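Local structure of fluvirucin B1 DH domain from module 1 (Actinomadura vulgaris, 6OBV) at residues A[187-192]-A[233-238]; A[214-219]-A[224-229]. The protein probably removes water from a beta-hydroxyacyl intermediate, leaving a carbon-carbon double bond, as the module 1 dehydratase domain of the fluvirucin B1 polyketide synthase. One frame throughout, in Å; residues are numbered along the deposited sequence.

Overall arrangement
Both contacts lie in the C-terminal half of the chain, their centres about 14 Å apart, and contact 2 is nested in sequence inside the loop that contact 1 closes. The chain runs from strand 187-189 through two antiparallel strands to helix 214-218, turns into helix 227-232, and leaves it directly into 233-238. Helix 227-232 therefore joins the contacts: its start belongs to contact 2 and its exit leads into contact 1. Ala192 also bridges them, its CB packing against Glu216 and Arg215. In the double-hotdog fold of polyketide synthase dehydratases this region belongs to the second hotdog, and the YGPxF-type and HPxxxD-type motifs found here probably border the active site.

Contact 1: residues A[187-192]-A[233-238]; sequences YGYGPA and ALHATG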
ATOM      1  N   TYR A 187     -36.166  -4.361  -6.285  1.00 45.17           N
ATOM      2  CA  TYR A 187     -34.792  -4.678  -6.659  1.00 40.76           C
ATOM      3  C   TYR A 187     -34.424  -4.049  -7.995  1.00 41.75           C
ATOM      4  O   TYR A 187     -35.248  -3.947  -8.907  1.00 46.14           O
ATOM      5  CB  TYR A 187     -34.584  -6.190  -6.735  1.00 34.95           C
ATOM      6  CG  TYR A 187     -34.629  -6.903  -5.398  1.00 34.43           C
ATOM      7  CD1 TYR A 187     -33.501  -7.007  -4.595  1.00 33.91           C
ATOM      8  CD2 TYR A 187     -35.809  -7.482  -4.947  1.00 35.31           C
ATOM      9  CE1 TYR A 187     -33.552  -7.663  -3.368  1.00 33.06           C
ATOM     10  CE2 TYR A 187     -35.873  -8.133  -3.731  1.00 32.96           C
ATOM     11  CZ  TYR A 187     -34.747  -8.222  -2.945  1.00 35.00           C
ATOM     12  OH  TYR A 187     -34.840  -8.879  -1.738  1.00 43.70           O
ATOM     13  N   GLY A 188     -33.173  -3.622  -8.102  1.00 40.51           N
ATOM     14  CA  GLY A 188     -32.645  -3.088  -9.341  1.00 37.85           C
ATOM     15  C   GLY A 188     -31.579  -4.007  -9.899  1.00 37.30           C
ATOM     16  O   GLY A 188     -30.397  -3.884  -9.570  1.00 34.16           O
ATOM     17  N   TYR A 189     -31.996  -4.953 -10.728  1.00 39.11           N
ATOM     18  CA  TYR A 189     -31.104  -5.925 -11.350  1.00 33.88           C
ATOM     19  C   TYR A 189     -31.101  -5.643 -12.850  1.00 36.56           C
ATOM     20  O   TYR A 189     -32.021  -6.052 -13.569  1.00 39.81           O
ATOM     21  CB  TYR A 189     -31.563  -7.348 -11.056  1.00 31.94           C
ATOM     22  CG  TYR A 189     -31.425  -7.817  -9.620  1.00 30.14           C
ATOM     23  CD1 TYR A 189     -30.267  -7.583  -8.896  1.00 32.28           C
ATOM     24  CD2 TYR A 189     -32.452  -8.514  -8.997  1.00 32.94           C
ATOM     25  CE1 TYR A 189     -30.140  -8.008  -7.590  1.00 27.85           C
ATOM     26  CE2 TYR A 189     -32.328  -8.951  -7.695  1.00 31.29           C
ATOM     27  CZ  TYR A 189     -31.175  -8.705  -6.996  1.00 29.12           C
ATOM     28  OH  TYR A 189     -31.044  -9.150  -5.688  1.00 34.52           O
ATOM     29  N   GLY A 190     -30.077  -4.935 -13.325  1.00 33.72           N
ATOM     30  CA  GLY A 190     -29.882  -4.755 -14.735  1.00 35.11           C
ATOM     31  C   GLY A 190     -29.418  -6.042 -15.406  1.00 38.50           C
ATOM     32  O   GLY A 190     -29.239  -7.085 -14.753  1.00 38.12           O
ATOM     33  N   PRO A 191     -29.183  -5.965 -16.727  1.00 41.50           N
ATOM     34  CA  PRO A 191     -28.872  -7.184 -17.509  1.00 40.82           C
ATOM     35  C   PRO A 191     -27.747  -8.058 -16.952  1.00 40.69           C
ATOM     36  O   PRO A 191     -27.877  -9.290 -16.951  1.00 43.07           O
ATOM     37  CB  PRO A 191     -28.504  -6.617 -18.885  1.00 44.80           C
ATOM     38  CG  PRO A 191     -29.229  -5.301 -18.957  1.00 47.93           C
ATOM     39  CD  PRO A 191     -29.206  -4.752 -17.565  1.00 44.19           C
ATOM     40  N   ALA A 192     -26.645  -7.466 -16.481  1.00 31.51           N
ATOM     41  CA  ALA A 192     -25.524  -8.276 -16.006  1.00 32.59           C
ATOM     42  C   ALA A 192     -25.868  -9.106 -14.772  1.00 33.36           C
ATOM     43  O   ALA A 192     -25.202 -10.120 -14.513  1.00 32.48           O
ATOM     44  CB  ALA A 192     -24.319  -7.381 -15.696  1.00 27.94           C
ATOM     45  N   ALA A 233     -26.749 -16.203  -8.080  1.00 26.63           N
ATOM     46  CA  ALA A 233     -26.912 -17.463  -7.380  1.00 22.70           C
ATOM     47  C   ALA A 233     -27.814 -17.321  -6.164  1.00 25.70           C
ATOM     48  O   ALA A 233     -28.332 -18.321  -5.657  1.00 27.44           O
ATOM     49  CB  ALA A 233     -25.538 -17.982  -6.971  1.00 20.41           C
ATOM     50  N   LEU A 234     -27.991 -16.104  -5.672  1.00 34.42           N
ATOM     51  CA  LEU A 234     -28.867 -15.851  -4.543  1.00 35.10           C
ATOM     52  C   LEU A 234     -30.299 -15.565  -4.958  1.00 33.43           C
ATOM     53  O   LEU A 234     -31.179 -15.536  -4.093  1.00 30.37           O
ATOM     54  CB  LEU A 234     -28.345 -14.667  -3.720  1.00 28.68           C
ATOM     55  CG  LEU A 234     -26.859 -14.619  -3.397  1.00 29.86           C
ATOM     56  CD1 LEU A 234     -26.556 -13.352  -2.615  1.00 29.10           C
ATOM     57  CD2 LEU A 234     -26.454 -15.860  -2.621  1.00 22.06           C
ATOM     58  N   HIS A 235     -30.550 -15.353  -6.252  1.00 28.79           N
ATOM     59  CA  HIS A 235     -31.866 -14.890  -6.686  1.00 29.61           C
ATOM     60  C   HIS A 235     -32.947 -15.958  -6.553  1.00 31.87           C
ATOM     61  O   HIS A 235     -34.116 -15.619  -6.357  1.00 37.29           O
ATOM     62  CB  HIS A 235     -31.775 -14.398  -8.125  1.00 24.79           C
ATOM     63  CG  HIS A 235     -30.892 -13.201  -8.268  1.00 29.05           C
ATOM     64  ND1 HIS A 235     -30.667 -12.572  -9.470  1.00 32.23           N
ATOM     65  CD2 HIS A 235     -30.179 -12.516  -7.340  1.00 30.78           C
ATOM     66  CE1 HIS A 235     -29.851 -11.547  -9.280  1.00 35.65           C
ATOM     67  NE2 HIS A 235     -29.537 -11.494  -7.997  1.00 32.36           N
ATOM     68  N   ALA A 236     -32.594 -17.232  -6.659  1.00 33.41           N
ATOM     69  CA  ALA A 236     -33.618 -18.272  -6.661  1.00 35.46           C
ATOM     70  C   ALA A 236     -34.180 -18.552  -5.274  1.00 33.71           C
ATOM     71  O   ALA A 236     -35.247 -19.169  -5.169  1.00 31.04           O
ATOM     72  CB  ALA A 236     -33.053 -19.562  -7.245  1.00 35.24           C
ATOM     73  N   THR A 237     -33.505 -18.097  -4.215  1.00 37.37           N
ATOM     74  CA  THR A 237     -33.932 -18.411  -2.854  1.00 40.12           C
ATOM     75  C   THR A 237     -35.253 -17.755  -2.498  1.00 39.74           C
ATOM     76  O   THR A 237     -35.975 -18.262  -1.630  1.00 40.15           O
ATOM     77  CB  THR A 237     -32.871 -17.975  -1.856  1.00 45.79           C
ATOM     78  OG1 THR A 237     -32.365 -16.699  -2.249  1.00 55.55           O
ATOM     79  CG2 THR A 237     -31.750 -18.938  -1.852  1.00 45.95           C
ATOM     80  N   GLY A 238     -35.578 -16.621  -3.127  1.00 35.46           N
ATOM     81  CA  GLY A 238     -36.839 -15.944  -2.835  1.00 33.03           C
ATOM     82  C   GLY A 238     -38.082 -16.670  -3.316  1.00 36.25           C
ATOM     83  O   GLY A 238     -39.191 -16.288  -2.918  1.00 40.71           O
TER
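Tyr189 and His235 lay their rings face to face, with centroids 4.2 Å apart and planes inclined by 29°. The side chains come from opposite directions, one from strand 187-189, the other from the turn after helix 227-232. The imidazole is displaced toward the hydroxyl end of the phenol, which brings His235 NE2 within 3.4 Å of Tyr189 CZ. His235 CE1 lies over the middle of the phenol, 3.9 Å from Tyr189 CZ and 4.1 Å from Tyr189 CG. In Tyr189, CG stands anti to the carbonyl carbon (chi1 -69°), carrying the ring off the strand toward the histidine. Tyrosine suits this place because its broad flat ring covers the imidazole face while both nitrogens are bonded to other residues. The tyrosine belongs to the YGPxF-type motif of these dehydratases, and His235 ends the DxxxH motif, both probably lining the active-site region. Histidine provides a stacking face and two polar nitrogens on its rim: ND1 is hydrogen-bonded to Tyr179 OH and NE2 to Asp231 OD2, which fixes the ring's rotation. Tyr189 also rests on Tyr179 and Leu182 of helix 178-185. Gly188 is backbone-bonded with Gly70 of strand 69-71, and Gly190 with Asp68.

Contact 2: residues A[214-219]-A[224-229]; sequences EREAAE and GIHPAL
Glu216 lays its aliphatic part against the imidazole of His226 and sends its carboxylate elsewhere. Its CB lies 3.6 Å from His226 NE2, and Glu216 CG 3.4 Å from the same nitrogen. There the chain bends (chi2 68°), turning CD and the oxygens away from the ring. Glu216 OE2 is gripped side-on in a salt bridge, 2.9 Å from Arg215 NE and 3.0 Å from Arg215 NH2. Glu216 OE1 packs 3.5 Å from Ala192 CB. Glutamate suits the place because its methylenes can pack on the imidazole while its carboxylate is held by Arg215. A second acid supplies the polar contact: His226 NE2 donates to Glu219 OE2 at 3.0 Å (N-H...O 158°), reaching the oxygen from well above the carboxylate plane. His226 ND1 accepts from Ala228 N at 3.0 Å, making the histidine the N-cap of the next helix. Trp65 meets that ring edge-to-face. His226 opens the HPxxxD-type motif of polyketide synthase dehydratases, which probably borders the active site. The contact ties the end of helix 214-218 to the start of helix 227-232, where Pro227 O accepts from Thr80 OG1; the preceding loop is bonded through Gly224 N and Ile225 N to Glu84 of helix 79-92.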
ATOM      1  N   GLU A 214     -22.756 -12.549 -21.892  1.00 42.56           N
ATOM      2  CA  GLU A 214     -21.494 -12.719 -22.602  1.00 44.10           C
ATOM      3  C   GLU A 214     -20.459 -11.685 -22.162  1.00 43.39           C
ATOM      4  O   GLU A 214     -19.273 -12.013 -22.022  1.00 41.60           O
ATOM      5  CB  GLU A 214     -21.730 -12.685 -24.112  1.00 52.94           C
ATOM      6  CG  GLU A 214     -22.081 -14.079 -24.667  1.00 57.73           C
ATOM      7  CD  GLU A 214     -22.482 -14.083 -26.136  1.00 70.33           C
ATOM      8  OE1 GLU A 214     -23.668 -13.802 -26.420  1.00 74.19           O
ATOM      9  OE2 GLU A 214     -21.623 -14.390 -27.002  1.00 71.51           O
ATOM     10  N   ARG A 215     -20.890 -10.448 -21.871  1.00 40.80           N
ATOM     11  CA  ARG A 215     -19.922  -9.413 -21.497  1.00 46.83           C
ATOM     12  C   ARG A 215     -19.181  -9.777 -20.216  1.00 42.53           C
ATOM     13  O   ARG A 215     -17.962  -9.588 -20.120  1.00 44.22           O
ATOM     14  CB  ARG A 215     -20.599  -8.048 -21.341  1.00 48.28           C
ATOM     15  CG  ARG A 215     -19.609  -6.863 -21.351  1.00 45.49           C
ATOM     16  CD  ARG A 215     -20.313  -5.525 -21.122  1.00 43.98           C
ATOM     17  NE  ARG A 215     -21.123  -5.599 -19.910  1.00 45.09           N
ATOM     18  CZ  ARG A 215     -21.992  -4.675 -19.513  1.00 43.83           C
ATOM     19  NH1 ARG A 215     -22.184  -3.575 -20.230  1.00 40.49           N
ATOM     20  NH2 ARG A 215     -22.671  -4.860 -18.386  1.00 40.14           N
ATOM     21  N   GLU A 216     -19.896 -10.308 -19.226  1.00 39.12           N
ATOM     22  CA  GLU A 216     -19.276 -10.709 -17.967  1.00 37.45           C
ATOM     23  C   GLU A 216     -18.600 -12.074 -18.074  1.00 44.23           C
ATOM     24  O   GLU A 216     -17.609 -12.329 -17.372  1.00 41.11           O
ATOM     25  CB  GLU A 216     -20.325 -10.730 -16.848  1.00 32.39           C
ATOM     26  CG  GLU A 216     -20.706  -9.342 -16.335  1.00 32.47           C
ATOM     27  CD  GLU A 216     -21.461  -8.530 -17.357  1.00 32.21           C
ATOM     28  OE1 GLU A 216     -22.368  -9.107 -17.982  1.00 32.42           O
ATOM     29  OE2 GLU A 216     -21.133  -7.330 -17.544  1.00 30.68           O
ATOM     30  N   ALA A 217     -19.122 -12.960 -18.933  1.00 43.52           N
ATOM     31  CA  ALA A 217     -18.475 -14.249 -19.157  1.00 45.60           C
ATOM     32  C   ALA A 217     -17.062 -14.084 -19.699  1.00 47.61           C
ATOM     33  O   ALA A 217     -16.185 -14.900 -19.397  1.00 50.44           O
ATOM     34  CB  ALA A 217     -19.305 -15.098 -20.122  1.00 47.13           C
ATOM     35  N   ALA A 218     -16.822 -13.036 -20.496  1.00 45.94           N
ATOM     36  CA  ALA A 218     -15.499 -12.823 -21.070  1.00 48.94           C
ATOM     37  C   ALA A 218     -14.462 -12.470 -20.011  1.00 54.99           C
ATOM     38  O   ALA A 218     -13.279 -12.782 -20.178  1.00 59.90           O
ATOM     39  CB  ALA A 218     -15.552 -11.720 -22.123  1.00 47.14           C
ATOM     40  N   GLU A 219     -14.867 -11.799 -18.937  1.00 52.81           N
ATOM     41  CA  GLU A 219     -13.937 -11.394 -17.895  1.00 55.29           C
ATOM     42  C   GLU A 219     -14.057 -12.260 -16.645  1.00 50.93           C
ATOM     43  O   GLU A 219     -13.451 -11.940 -15.622  1.00 59.14           O
ATOM     44  CB  GLU A 219     -14.136  -9.906 -17.549  1.00 59.09           C
ATOM     45  CG  GLU A 219     -15.588  -9.494 -17.243  1.00 60.42           C
ATOM     46  CD  GLU A 219     -15.719  -8.370 -16.194  1.00 63.86           C
ATOM     47  OE1 GLU A 219     -14.695  -7.894 -15.645  1.00 66.58           O
ATOM     48  OE2 GLU A 219     -16.869  -7.975 -15.897  1.00 58.35           O
ATOM     49  N   GLY A 224     -12.230 -14.718  -8.723  1.00 34.87           N
ATOM     50  CA  GLY A 224     -12.473 -15.908  -7.935  1.00 23.88           C
ATOM     51  C   GLY A 224     -13.840 -16.469  -8.282  1.00 25.37           C
ATOM     52  O   GLY A 224     -13.963 -17.620  -8.698  1.00 27.67           O
ATOM     53  N   ILE A 225     -14.880 -15.653  -8.112  1.00 23.81           N
ATOM     54  CA  ILE A 225     -16.182 -15.890  -8.728  1.00 23.76           C
ATOM     55  C   ILE A 225     -16.778 -14.525  -9.048  1.00 29.01           C
ATOM     56  O   ILE A 225     -16.853 -13.653  -8.170  1.00 23.64           O
ATOM     57  CB  ILE A 225     -17.118 -16.746  -7.843  1.00 21.87           C
ATOM     58  CG1 ILE A 225     -18.359 -17.132  -8.674  1.00 24.78           C
ATOM     59  CG2 ILE A 225     -17.473 -16.008  -6.520  1.00 19.62           C
ATOM     60  CD1 ILE A 225     -19.273 -18.233  -8.119  1.00 27.38           C
ATOM     61  N   HIS A 226     -17.155 -14.309 -10.317  1.00 31.21           N
ATOM     62  CA  HIS A 226     -17.648 -13.001 -10.727  1.00 28.41           C
ATOM     63  C   HIS A 226     -18.727 -12.534  -9.750  1.00 23.50           C
ATOM     64  O   HIS A 226     -19.671 -13.287  -9.473  1.00 26.26           O
ATOM     65  CB  HIS A 226     -18.207 -13.038 -12.155  1.00 30.93           C
ATOM     66  CG  HIS A 226     -18.357 -11.680 -12.781  1.00 25.80           C
ATOM     67  ND1 HIS A 226     -19.119 -10.676 -12.219  1.00 26.72           N
ATOM     68  CD2 HIS A 226     -17.827 -11.158 -13.912  1.00 27.14           C
ATOM     69  CE1 HIS A 226     -19.060  -9.599 -12.982  1.00 22.06           C
ATOM     70  NE2 HIS A 226     -18.277  -9.861 -14.011  1.00 28.76           N
ATOM     71  N   PRO A 227     -18.590 -11.346  -9.163  1.00 25.59           N
ATOM     72  CA  PRO A 227     -19.623 -10.872  -8.225  1.00 23.10           C
ATOM     73  C   PRO A 227     -21.034 -10.909  -8.803  1.00 28.57           C
ATOM     74  O   PRO A 227     -21.992 -11.124  -8.050  1.00 27.30           O
ATOM     75  CB  PRO A 227     -19.166  -9.442  -7.896  1.00 24.13           C
ATOM     76  CG  PRO A 227     -17.663  -9.494  -8.054  1.00 26.49           C
ATOM     77  CD  PRO A 227     -17.408 -10.463  -9.191  1.00 28.25           C
ATOM     78  N   ALA A 228     -21.196 -10.729 -10.119  1.00 28.56           N
ATOM     79  CA  ALA A 228     -22.535 -10.811 -10.691  1.00 27.67           C
ATOM     80  C   ALA A 228     -23.026 -12.242 -10.764  1.00 27.67           C
ATOM     81  O   ALA A 228     -24.239 -12.481 -10.689  1.00 23.96           O
ATOM     82  CB  ALA A 228     -22.577 -10.182 -12.086  1.00 29.05           C
ATOM     83  N   LEU A 229     -22.114 -13.209 -10.917  1.00 33.32           N
ATOM     84  CA  LEU A 229     -22.523 -14.611 -10.902  1.00 29.96           C
ATOM     85  C   LEU A 229     -22.895 -15.063  -9.498  1.00 30.07           C
ATOM     86  O   LEU A 229     -23.885 -15.777  -9.319  1.00 28.02           O
ATOM     87  CB  LEU A 229     -21.418 -15.501 -11.469  1.00 31.28           C
ATOM     88  CG  LEU A 229     -21.745 -16.993 -11.537  1.00 33.06           C
ATOM     89  CD1 LEU A 229     -23.022 -17.254 -12.318  1.00 25.84           C
ATOM     90  CD2 LEU A 229     -20.580 -17.780 -12.161  1.00 33.67           C
TER